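Citrate synthase (Thermotoga maritima, PDB 2P2W) probably catalyses the condensation of oxaloacetate with acetyl-CoA and water to give citrate and CoA, the entry step of the tricarboxylic acid cycle. Local coordinates at residues A[12-17]-A[333-338]; A[226-231]-A[273-278]; A[86-91]-A[127-132]. All coordinates share one frame; numbering follows the deposited sequence.

Interaction 1. Residues A[12-17]-A[333-338]; sequences CESSIC and VIEYVS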
# COMPACT_ATOMS: atom_id res chain seq x y z
N CYS A 12 7.65 14.12 -9.21
CA CYS A 12 8.24 13.49 -10.39
C CYS A 12 7.85 14.20 -11.67
O CYS A 12 7.02 15.11 -11.66
CB CYS A 12 7.79 12.02 -10.50
SG CYS A 12 6.06 11.79 -11.04
N GLU A 13 8.46 13.78 -12.78
CA GLU A 13 8.14 14.31 -14.09
C GLU A 13 7.34 13.18 -14.73
O GLU A 13 7.67 12.01 -14.55
CB GLU A 13 9.39 14.54 -14.94
CG GLU A 13 10.34 15.60 -14.43
CD GLU A 13 11.30 16.08 -15.52
OE1 GLU A 13 11.88 15.22 -16.21
OE2 GLU A 13 11.46 17.31 -15.67
N SER A 14 6.30 13.53 -15.48
CA SER A 14 5.49 12.51 -16.13
C SER A 14 4.95 13.00 -17.47
O SER A 14 4.62 14.17 -17.66
CB SER A 14 4.33 12.15 -15.21
OG SER A 14 3.56 11.10 -15.80
N SER A 15 4.93 12.07 -18.45
CA SER A 15 4.34 12.38 -19.73
C SER A 15 3.02 11.64 -19.95
O SER A 15 2.45 11.61 -21.04
CB SER A 15 5.34 11.98 -20.82
OG SER A 15 5.47 10.56 -20.84
N ILE A 16 2.53 10.98 -18.87
CA ILE A 16 1.32 10.16 -18.99
C ILE A 16 0.03 10.99 -19.03
O ILE A 16 -0.84 10.80 -19.86
CB ILE A 16 1.26 9.22 -17.78
CG1 ILE A 16 2.40 8.21 -17.84
CG2 ILE A 16 -0.07 8.44 -17.80
CD1 ILE A 16 2.43 7.32 -16.59
N CYS A 17 -0.10 11.94 -18.11
CA CYS A 17 -1.33 12.71 -18.02
C CYS A 17 -1.16 14.14 -17.55
O CYS A 17 -0.39 14.43 -16.63
CB CYS A 17 -2.27 11.97 -17.07
SG CYS A 17 -3.62 12.93 -16.34
N VAL A 333 3.86 3.46 -12.34
CA VAL A 333 4.91 2.66 -11.73
C VAL A 333 6.02 2.41 -12.75
O VAL A 333 7.20 2.65 -12.48
CB VAL A 333 4.37 1.30 -11.21
CG1 VAL A 333 5.52 0.38 -10.82
CG2 VAL A 333 3.46 1.53 -10.01
N ILE A 334 5.63 1.95 -13.94
CA ILE A 334 6.57 1.67 -15.02
C ILE A 334 7.42 2.89 -15.37
O ILE A 334 8.64 2.80 -15.47
CB ILE A 334 5.83 1.20 -16.30
CG1 ILE A 334 5.17 -0.16 -16.06
CG2 ILE A 334 6.81 1.12 -17.47
CD1 ILE A 334 4.14 -0.53 -17.09
N GLU A 335 6.76 4.02 -15.58
CA GLU A 335 7.45 5.26 -15.92
C GLU A 335 8.41 5.68 -14.81
O GLU A 335 9.58 5.94 -15.06
CB GLU A 335 6.43 6.38 -16.16
CG GLU A 335 7.06 7.71 -16.59
CD GLU A 335 6.03 8.82 -16.75
OE1 GLU A 335 5.41 9.19 -15.73
OE2 GLU A 335 5.84 9.31 -17.88
N TYR A 336 7.90 5.72 -13.58
CA TYR A 336 8.71 6.13 -12.44
C TYR A 336 9.98 5.30 -12.21
O TYR A 336 11.07 5.86 -12.05
CB TYR A 336 7.89 6.10 -11.16
CG TYR A 336 8.58 6.77 -10.00
CD1 TYR A 336 8.58 8.16 -9.88
CD2 TYR A 336 9.26 6.02 -9.04
CE1 TYR A 336 9.24 8.79 -8.83
CE2 TYR A 336 9.93 6.65 -7.99
CZ TYR A 336 9.91 8.03 -7.89
OH TYR A 336 10.56 8.65 -6.85
N VAL A 337 9.83 3.98 -12.17
CA VAL A 337 11.01 3.15 -11.89
C VAL A 337 12.05 3.12 -13.03
O VAL A 337 13.15 2.62 -12.87
CB VAL A 337 10.55 1.73 -11.56
CG1 VAL A 337 9.58 1.75 -10.38
CG2 VAL A 337 9.87 1.11 -12.77
N SER A 338 11.66 3.62 -14.22
CA SER A 338 12.63 3.66 -15.31
C SER A 338 13.83 4.56 -14.97
O SER A 338 14.91 4.50 -15.55
CB SER A 338 11.92 4.17 -16.57
OG SER A 338 11.59 5.55 -16.40
O HOH W 1 7.32 9.05 -13.38
O HOH W 2 5.41 7.57 -19.95

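Interaction 2. Residues A[226-231]-A[273-278]; sequences GSEDRV and DSKLFR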
# COMPACT_ATOMS: atom_id res chain seq x y z
N GLY A 226 -32.73 12.43 1.01
CA GLY A 226 -34.10 12.06 0.71
C GLY A 226 -34.73 12.60 -0.55
O GLY A 226 -35.32 11.84 -1.32
N SER A 227 -34.64 13.91 -0.77
CA SER A 227 -35.23 14.50 -1.97
C SER A 227 -34.66 15.87 -2.25
O SER A 227 -33.96 16.45 -1.41
CB SER A 227 -36.74 14.62 -1.81
OG SER A 227 -37.07 15.70 -0.96
N GLU A 228 -35.00 16.39 -3.42
CA GLU A 228 -34.55 17.70 -3.86
C GLU A 228 -35.02 18.80 -2.91
O GLU A 228 -34.36 19.83 -2.78
CB GLU A 228 -35.08 18.00 -5.27
CG GLU A 228 -34.72 16.97 -6.32
CD GLU A 228 -35.75 15.86 -6.47
OE1 GLU A 228 -36.06 15.18 -5.47
OE2 GLU A 228 -36.26 15.66 -7.60
N ASP A 229 -36.15 18.58 -2.25
CA ASP A 229 -36.70 19.58 -1.33
C ASP A 229 -35.89 19.74 -0.05
O ASP A 229 -35.97 20.77 0.61
CB ASP A 229 -38.14 19.24 -0.96
CG ASP A 229 -39.06 19.14 -2.16
OD1 ASP A 229 -38.95 20.00 -3.06
OD2 ASP A 229 -39.90 18.21 -2.19
N ARG A 230 -35.13 18.71 0.30
CA ARG A 230 -34.35 18.72 1.53
C ARG A 230 -32.86 19.02 1.35
O ARG A 230 -32.10 19.00 2.33
CB ARG A 230 -34.53 17.38 2.24
CG ARG A 230 -35.99 17.06 2.57
CD ARG A 230 -36.21 15.58 2.86
NE ARG A 230 -35.46 15.12 4.03
CZ ARG A 230 -35.88 15.25 5.29
NH1 ARG A 230 -37.05 15.81 5.55
NH2 ARG A 230 -35.12 14.80 6.28
N VAL A 231 -32.44 19.31 0.12
CA VAL A 231 -31.03 19.59 -0.15
C VAL A 231 -30.48 20.79 0.64
O VAL A 231 -29.46 20.67 1.32
CB VAL A 231 -30.79 19.81 -1.66
CG1 VAL A 231 -29.43 20.46 -1.90
CG2 VAL A 231 -30.85 18.48 -2.39
N ASP A 273 -34.73 9.92 -14.84
CA ASP A 273 -35.74 9.73 -13.81
C ASP A 273 -35.26 8.99 -12.57
O ASP A 273 -36.05 8.68 -11.69
CB ASP A 273 -36.94 9.03 -14.44
CG ASP A 273 -37.50 9.82 -15.60
OD1 ASP A 273 -37.43 11.07 -15.55
OD2 ASP A 273 -38.01 9.21 -16.56
N SER A 274 -33.96 8.71 -12.51
CA SER A 274 -33.39 8.05 -11.35
C SER A 274 -33.50 9.01 -10.16
O SER A 274 -33.05 10.15 -10.23
CB SER A 274 -31.91 7.73 -11.61
OG SER A 274 -31.20 7.68 -10.38
N LYS A 275 -34.11 8.53 -9.08
CA LYS A 275 -34.28 9.34 -7.87
C LYS A 275 -32.91 9.80 -7.37
O LYS A 275 -32.73 10.95 -6.96
CB LYS A 275 -34.99 8.51 -6.79
CG LYS A 275 -35.13 9.17 -5.42
CD LYS A 275 -36.25 10.19 -5.36
CE LYS A 275 -35.76 11.62 -5.54
NZ LYS A 275 -36.91 12.58 -5.49
N LEU A 276 -31.94 8.89 -7.41
CA LEU A 276 -30.58 9.22 -6.97
C LEU A 276 -30.01 10.35 -7.82
O LEU A 276 -29.44 11.31 -7.29
CB LEU A 276 -29.68 7.98 -7.08
CG LEU A 276 -30.01 6.84 -6.11
CD1 LEU A 276 -29.15 5.62 -6.41
CD2 LEU A 276 -29.77 7.32 -4.67
N PHE A 277 -30.17 10.25 -9.13
CA PHE A 277 -29.66 11.28 -10.02
C PHE A 277 -30.33 12.62 -9.74
O PHE A 277 -29.65 13.65 -9.68
CB PHE A 277 -29.87 10.89 -11.48
CG PHE A 277 -29.41 11.94 -12.46
CD1 PHE A 277 -28.08 12.36 -12.47
CD2 PHE A 277 -30.30 12.52 -13.35
CE1 PHE A 277 -27.64 13.34 -13.36
CE2 PHE A 277 -29.88 13.50 -14.25
CZ PHE A 277 -28.55 13.91 -14.25
N ARG A 278 -31.64 12.62 -9.56
CA ARG A 278 -32.37 13.87 -9.30
C ARG A 278 -31.82 14.56 -8.06
O ARG A 278 -31.61 15.78 -8.05
CB ARG A 278 -33.87 13.60 -9.09
CG ARG A 278 -34.63 12.99 -10.28
CD ARG A 278 -34.83 13.97 -11.43
NE ARG A 278 -35.72 13.44 -12.47
CZ ARG A 278 -37.05 13.50 -12.45
NH1 ARG A 278 -37.68 14.07 -11.43
NH2 ARG A 278 -37.76 12.97 -13.44

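Interaction 3. Residues A[86-91]-A[127-132]; sequences KNLHYI and AYYYRY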
# COMPACT_ATOMS: atom_id res chain seq x y z
N LYS A 86 -18.27 -15.08 2.34
CA LYS A 86 -19.06 -14.53 1.24
C LYS A 86 -19.47 -13.08 1.47
O LYS A 86 -20.29 -12.54 0.73
CB LYS A 86 -20.31 -15.38 1.02
CG LYS A 86 -20.02 -16.79 0.53
CD LYS A 86 -21.30 -17.58 0.37
CE LYS A 86 -21.05 -18.93 -0.29
NZ LYS A 86 -20.07 -19.75 0.48
N ASN A 87 -18.89 -12.43 2.48
CA ASN A 87 -19.26 -11.05 2.77
C ASN A 87 -18.07 -10.10 2.77
O ASN A 87 -18.07 -9.11 3.49
CB ASN A 87 -19.95 -10.99 4.13
CG ASN A 87 -19.00 -11.30 5.27
OD1 ASN A 87 -18.19 -12.22 5.19
ND2 ASN A 87 -19.11 -10.52 6.35
N LEU A 88 -17.06 -10.39 1.95
CA LEU A 88 -15.89 -9.53 1.88
C LEU A 88 -16.14 -8.32 0.98
O LEU A 88 -16.98 -8.37 0.08
CB LEU A 88 -14.69 -10.32 1.32
CG LEU A 88 -14.23 -11.55 2.09
CD1 LEU A 88 -13.14 -12.26 1.29
CD2 LEU A 88 -13.72 -11.14 3.46
N HIS A 89 -15.40 -7.24 1.23
CA HIS A 89 -15.50 -6.04 0.41
C HIS A 89 -14.68 -6.38 -0.84
O HIS A 89 -13.62 -7.01 -0.75
CB HIS A 89 -14.90 -4.84 1.15
CG HIS A 89 -15.07 -3.53 0.43
ND1 HIS A 89 -14.29 -3.17 -0.65
CD2 HIS A 89 -15.92 -2.50 0.64
CE1 HIS A 89 -14.65 -1.97 -1.07
NE2 HIS A 89 -15.64 -1.54 -0.30
N TYR A 90 -15.17 -5.98 -2.01
CA TYR A 90 -14.47 -6.30 -3.26
C TYR A 90 -13.02 -5.81 -3.37
O TYR A 90 -12.20 -6.48 -3.99
CB TYR A 90 -15.30 -5.83 -4.45
CG TYR A 90 -16.49 -6.74 -4.70
CD1 TYR A 90 -16.35 -7.89 -5.47
CD2 TYR A 90 -17.72 -6.49 -4.10
CE1 TYR A 90 -17.41 -8.78 -5.64
CE2 TYR A 90 -18.79 -7.37 -4.26
CZ TYR A 90 -18.63 -8.51 -5.03
OH TYR A 90 -19.67 -9.40 -5.19
N ILE A 91 -12.70 -4.67 -2.78
CA ILE A 91 -11.32 -4.18 -2.83
C ILE A 91 -10.42 -5.20 -2.12
O ILE A 91 -9.31 -5.48 -2.57
CB ILE A 91 -11.17 -2.80 -2.14
CG1 ILE A 91 -11.76 -1.69 -3.02
CG2 ILE A 91 -9.69 -2.51 -1.85
CD1 ILE A 91 -11.02 -1.46 -4.34
N ALA A 127 -16.06 -10.70 -10.90
CA ALA A 127 -17.22 -11.46 -11.35
C ALA A 127 -17.32 -12.81 -10.63
O ALA A 127 -18.39 -13.19 -10.17
CB ALA A 127 -17.15 -11.66 -12.86
N TYR A 128 -16.20 -13.52 -10.53
CA TYR A 128 -16.19 -14.81 -9.86
C TYR A 128 -16.63 -14.71 -8.41
O TYR A 128 -17.40 -15.54 -7.93
CB TYR A 128 -14.79 -15.43 -9.90
CG TYR A 128 -14.44 -16.17 -11.18
CD1 TYR A 128 -15.22 -16.06 -12.33
CD2 TYR A 128 -13.30 -16.97 -11.23
CE1 TYR A 128 -14.87 -16.73 -13.51
CE2 TYR A 128 -12.94 -17.64 -12.40
CZ TYR A 128 -13.73 -17.52 -13.53
OH TYR A 128 -13.35 -18.18 -14.68
N TYR A 129 -16.13 -13.70 -7.70
CA TYR A 129 -16.49 -13.55 -6.30
C TYR A 129 -17.97 -13.18 -6.17
O TYR A 129 -18.64 -13.61 -5.23
CB TYR A 129 -15.62 -12.50 -5.60
CG TYR A 129 -15.87 -12.44 -4.12
CD1 TYR A 129 -15.29 -13.37 -3.25
CD2 TYR A 129 -16.77 -11.52 -3.58
CE1 TYR A 129 -15.60 -13.38 -1.89
CE2 TYR A 129 -17.08 -11.52 -2.22
CZ TYR A 129 -16.50 -12.46 -1.38
OH TYR A 129 -16.82 -12.45 -0.05
N TYR A 130 -18.46 -12.39 -7.11
CA TYR A 130 -19.85 -11.99 -7.12
C TYR A 130 -20.75 -13.23 -7.24
O TYR A 130 -21.66 -13.43 -6.44
CB TYR A 130 -20.11 -11.05 -8.29
CG TYR A 130 -21.55 -10.61 -8.43
CD1 TYR A 130 -22.15 -9.81 -7.46
CD2 TYR A 130 -22.31 -10.99 -9.53
CE1 TYR A 130 -23.47 -9.39 -7.59
CE2 TYR A 130 -23.63 -10.57 -9.68
CZ TYR A 130 -24.20 -9.77 -8.70
OH TYR A 130 -25.51 -9.37 -8.84
N ARG A 131 -20.48 -14.05 -8.26
CA ARG A 131 -21.25 -15.26 -8.50
C ARG A 131 -21.15 -16.20 -7.30
O ARG A 131 -22.16 -16.73 -6.83
CB ARG A 131 -20.73 -15.99 -9.75
CG ARG A 131 -20.73 -15.14 -11.01
CD ARG A 131 -22.14 -14.87 -11.52
NE ARG A 131 -22.80 -16.08 -11.99
CZ ARG A 131 -23.98 -16.10 -12.62
NH1 ARG A 131 -24.62 -14.96 -12.85
NH2 ARG A 131 -24.51 -17.25 -13.01
N TYR A 132 -19.93 -16.40 -6.82
CA TYR A 132 -19.67 -17.26 -5.67
C TYR A 132 -20.43 -16.80 -4.43
O TYR A 132 -21.15 -17.58 -3.81
CB TYR A 132 -18.17 -17.30 -5.38
CG TYR A 132 -17.83 -17.84 -4.01
CD1 TYR A 132 -18.09 -19.17 -3.68
CD2 TYR A 132 -17.25 -17.02 -3.04
CE1 TYR A 132 -17.77 -19.67 -2.41
CE2 TYR A 132 -16.94 -17.51 -1.77
CZ TYR A 132 -17.20 -18.84 -1.47
OH TYR A 132 -16.89 -19.32 -0.22

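Interaction 1. Residues A[12-17]-A[333-338]
Glu335, on the last turns of helix 317-337, carries most of this contact by pressing both carboxylate oxygens against the end of strand 10-14. Ser14 OG donates to OE1 of Glu335 at 2.7 Å, and the backbone N of Ser15 donates to OE2 of Glu335 at 3.0 Å along an almost straight line (173°). Both oxygens use their syn lone pairs, so the carboxylate grips the chain like a fork. CG stands anti to the backbone N (chi1 -177°) and the chain runs on extended, giving glutamate the reach that an aspartate lacks. Ile16 slides past it in the opposite direction, with CD1 3.6 Å from OE1 of Glu335. A water donates to OE2 of Glu335 at 2.7 Å and also meets Ser15 OG.

Two residues earlier in the strand, CB of Cys12 touches the edge of the Tyr336 ring, 3.9 Å from CE1, while the hydroxyl of Tyr336 bonds to Lys341 O.

Ser14 is fixed in turn: its OG accepts from Ile16 N at 3.2 Å, forming an ST turn. Glu13 and Ser14 also pair in a parallel beta ladder with the second subunit, whose Lys4 makes a cation-pi contact with Tyr336. Two donors and at least one water would probably stabilise the ionised carboxylate, so these bonds between strand and helix of one chain, beside the subunit interface, are probably charge-assisted.

Interaction 2. Residues A[226-231]-A[273-278]
One salt bridge is the main polar link across this surface contact. Lys275 NZ donates to OE1 of Glu228 at 2.7 Å, approaching on the syn lone pair of that oxygen. Both side chains bend to meet: Glu228 turns at chi2 (91°), and Lys275 folds at chi2 and chi3, so the two cross obliquely and touch at their charged tips. Long, flexible residues suit such a place, where the two backbones stay well apart. The Arg278 guanidinium is less closely engaged with the same glutamate, its NH1 lying 4.4 Å from OE2 of Glu228. That is beyond a salt bridge, though the opposite charges would still be expected to attract.

Van der Waals contact is modest: OE2 of Glu228 lies 3.5 Å from CB of Arg278, and CG of Glu228 packs against the Arg278 carbonyl. Glu228 also touches Lys282, one turn farther along helix 275-289.

In fold terms, the loop between helices 214-225 and 231-241 is tied here to the start of helix 275-289, probably within the small domain of the citrate synthase fold. Gly226 ends the first helix with a positive phi (88°), where a CB would jam against the preceding carbonyl oxygen.

Further polar bonds hold the 273-278 segment itself. Ser274 is the N-cap of helix 275-289, its OG accepting from Phe277 N at 3.0 Å; the same hydroxyl bonds to Glu309. Arg278 turns back along its own segment, NH2 meeting Asp273 OD1 at 2.9 Å in a salt bridge, while NE bonds to the carbonyl of Pro272. Asp273 OD1 lies near the guanidinium plane, whereas Arg278 NH2 meets it from above the carboxylate plane. Leu276 and Phe277, on other sides of the helix, pack into neighbouring helices, among them 299-309.

Interaction 3. Residues A[86-91]-A[127-132]
An offset edge-to-face (T-shaped) aromatic pair joins the approach to helix 90-98 to helix 110-133 in the mainly helical citrate synthase fold. Tyr129 turns its edge toward the face of Tyr90, the planes standing at 88° and the centroids 5.5 Å apart. Its CG lies anti to the backbone N (chi1 -174°), which sends the ring toward the 86-91 loop. There Tyr129 OH accepts from Leu88 N at 2.9 Å and bonds to Pro85 O as well, so one hydroxyl serves two backbone groups, which a ring without OH could not do. The Leu88 side chain crosses that of Tyr129 at about a right angle, its CB packing near the ring's hydroxyl end. A phenylalanine here would lose the bonds to Leu88 N and Pro85 O and would probably loosen the loop.

Tyr90 reaches on to the helix, its OH 3.4 Å from CD1 at the edge of the Tyr130 ring. Lys86, extended until chi4, crosses Tyr132 at roughly a right angle with CE over one ring face. The Tyr132 hydroxyl has its stronger bond to Leu84 O, and Lys86 NZ gives it only a weak one, at 3.3 Å from Tyr132 OH.

Overall arrangement
From the N terminus, the chain first passes the strand of interaction 1, whose partner waits more than 300 residues ahead, so this contact encloses both others. Interaction 3 opens next at 86-91 and closes at 127-132, a short loop that joins the start of helix 90-98 to the end of helix 110-133. Interaction 2 follows in series, from 226-231 to 273-278, joining the start of helix 275-289 to the loop after helix 214-225. At 333-338 the long outer loop shuts. None of the loops cross. Interaction 1 lies on the opposite side of the chain's centre from the other two, and interactions 1 and 3 touch the second subunit, whereas interaction 2 does not.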